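Local coordinates for stromal cell-derived factor 2-like protein (Arabidopsis thaliana, PDB 3MAL) that takes part in protein quality control and the unfolded protein response of the endoplasmic reticulum, in a complex required for accumulation of the immune receptor EFR, at residues A[18-23]-A[84-89]. Numbering follows the deposited sequence.
Sequences ITYGSA and ATIRLQ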
loop_
_atom_site.group_PDB
_atom_site.type_symbol
_atom_site.label_atom_id
_atom_site.label_comp_id
_atom_site.label_asym_id
_atom_site.label_seq_id
_atom_site.Cartn_x
_atom_site.Cartn_y
_atom_site.Cartn_z
ATOM N N ILE A 18 -10.218 11.469 1.219
ATOM C CA ILE A 18 -9.296 10.759 2.076
ATOM C C ILE A 18 -8.231 11.718 2.600
ATOM O O ILE A 18 -7.483 12.306 1.820
ATOM C CB ILE A 18 -8.640 9.598 1.316
ATOM C CG1 ILE A 18 -9.713 8.581 0.875
ATOM C CG2 ILE A 18 -7.521 8.985 2.146
ATOM C CD1 ILE A 18 -9.180 7.464 -0.010
ATOM N N THR A 19 -8.151 11.878 3.917
ATOM C CA THR A 19 -7.253 12.870 4.513
ATOM C C THR A 19 -6.079 12.184 5.214
ATOM O O THR A 19 -6.171 11.007 5.570
ATOM C CB THR A 19 -8.001 13.724 5.565
ATOM O OG1 THR A 19 -8.714 12.849 6.455
ATOM C CG2 THR A 19 -8.999 14.676 4.883
ATOM N N TYR A 20 -4.986 12.910 5.443
ATOM C CA TYR A 20 -3.894 12.318 6.207
ATOM C C TYR A 20 -4.389 11.970 7.605
ATOM O O TYR A 20 -5.193 12.714 8.191
ATOM C CB TYR A 20 -2.687 13.259 6.277
ATOM C CG TYR A 20 -2.015 13.461 4.935
ATOM C CD1 TYR A 20 -2.276 14.608 4.165
ATOM C CD2 TYR A 20 -1.136 12.516 4.424
ATOM C CE1 TYR A 20 -1.682 14.791 2.918
ATOM C CE2 TYR A 20 -0.504 12.726 3.170
ATOM C CZ TYR A 20 -0.794 13.857 2.434
ATOM O OH TYR A 20 -0.210 14.067 1.197
ATOM N N GLY A 21 -3.904 10.847 8.136
ATOM C CA GLY A 21 -4.366 10.376 9.432
ATOM C C GLY A 21 -5.515 9.384 9.333
ATOM O O GLY A 21 -5.896 8.783 10.327
ATOM N N SER A 22 -6.066 9.206 8.135
ATOM C CA SER A 22 -7.209 8.324 7.998
ATOM C C SER A 22 -6.774 6.856 7.929
ATOM O O SER A 22 -5.625 6.541 7.550
ATOM C CB SER A 22 -8.041 8.698 6.774
ATOM O OG SER A 22 -7.526 8.028 5.650
ATOM N N ALA A 23 -7.687 5.973 8.341
ATOM C CA ALA A 23 -7.465 4.530 8.217
ATOM C C ALA A 23 -8.219 4.004 6.990
ATOM O O ALA A 23 -9.399 4.301 6.794
ATOM C CB ALA A 23 -7.907 3.786 9.472
ATOM N N ALA A 84 0.954 13.498 -4.588
ATOM C CA ALA A 84 1.564 13.511 -3.247
ATOM C C ALA A 84 2.468 12.293 -3.032
ATOM O O ALA A 84 2.171 11.201 -3.523
ATOM C CB ALA A 84 0.491 13.549 -2.135
ATOM N N THR A 85 3.553 12.507 -2.297
ATOM C CA THR A 85 4.349 11.411 -1.766
ATOM C C THR A 85 3.770 11.046 -0.405
ATOM O O THR A 85 3.686 11.903 0.487
ATOM C CB THR A 85 5.814 11.823 -1.604
ATOM O OG1 THR A 85 6.276 12.383 -2.841
ATOM C CG2 THR A 85 6.688 10.607 -1.237
ATOM N N ILE A 86 3.351 9.793 -0.259
ATOM C CA ILE A 86 2.706 9.319 0.969
ATOM C C ILE A 86 3.411 8.082 1.535
ATOM O O ILE A 86 4.270 7.454 0.869
ATOM C CB ILE A 86 1.171 8.983 0.781
ATOM C CG1 ILE A 86 0.977 7.701 -0.058
ATOM C CG2 ILE A 86 0.391 10.183 0.195
ATOM C CD1 ILE A 86 -0.488 7.209 -0.138
ATOM N N ARG A 87 3.050 7.760 2.775
ATOM C CA ARG A 87 3.466 6.526 3.441
ATOM C C ARG A 87 2.165 5.819 3.882
ATOM O O ARG A 87 1.148 6.481 4.161
ATOM C CB ARG A 87 4.368 6.830 4.644
ATOM C CG ARG A 87 5.728 7.475 4.270
ATOM C CD ARG A 87 6.674 7.665 5.473
ATOM N NE ARG A 87 6.135 8.607 6.437
ATOM C CZ ARG A 87 6.550 8.747 7.691
ATOM N NH1 ARG A 87 7.531 7.999 8.179
ATOM N NH2 ARG A 87 5.938 9.616 8.472
ATOM N N LEU A 88 2.188 4.488 3.909
ATOM C CA LEU A 88 1.074 3.717 4.425
ATOM C C LEU A 88 1.599 2.889 5.574
ATOM O O LEU A 88 2.444 2.030 5.383
ATOM C CB LEU A 88 0.454 2.809 3.332
ATOM C CG LEU A 88 -0.301 3.550 2.225
ATOM C CD1 LEU A 88 -0.662 2.555 1.104
ATOM C CD2 LEU A 88 -1.569 4.226 2.789
ATOM N N GLN A 89 1.124 3.178 6.785
ATOM C CA GLN A 89 1.630 2.456 7.949
ATOM C C GLN A 89 0.598 1.417 8.352
ATOM O O GLN A 89 -0.550 1.749 8.555
ATOM C CB GLN A 89 1.918 3.417 9.107
ATOM C CG GLN A 89 2.623 2.721 10.278
ATOM C CD GLN A 89 2.921 3.670 11.438
ATOM O OE1 GLN A 89 2.176 4.630 11.690
ATOM N NE2 GLN A 89 4.001 3.388 12.163
HETATM O O HOH W 1 2.513 14.549 1.090
#
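Ala84 meets Tyr20 just ahead of strand 85-90: its CB points toward the segment 18-23 and lies 3.4 Å from Tyr20 OH, the shortest approach between the two segments. The backbones themselves stay well separated, with Tyr20 CA 8.9 Å from Ile86 CA, so the tyrosine ring has to span the gap. Tyr20 CG stands anti to its own carbonyl carbon, beside the backbone N (chi1 -67°), which directs the ring across the gap to the start of the strand. At Thr85 the side chain turns away and the main chain takes part instead. A water donates a hydrogen bond to Thr85 O at 3.0 Å and is also hydrogen-bonded to Tyr20 OH at 2.8 Å, linking the phenol to the strand. Ile86 then offers its CG2 methyl obliquely to the ring, 4.0 Å from Tyr20 CE2 and 4.1 Å from Tyr20 OH; Val80 and Leu146 also pack on this isoleucine.

Tyr20 sits at the second position of a type II turn from Thr19 to Ser22, closed by Ser22 N to Thr19 O at 3.1 Å. At Gly21 (phi 93°) a CB would be jammed against the carbonyl O of Tyr20, which by itself calls for glycine. The contact thus joins the loop leading into strand 23-28, in MIR 1, to strand 85-90 of MIR 2, and both strands belong to the barrel of the beta-trefoil. With 95 Å² buried in total, the chemistry implies a small contact in which methyls of Ala84 and Ile86 lie against the ring end and hydroxyl of Tyr20, and a water carries the polar link to Thr85 O.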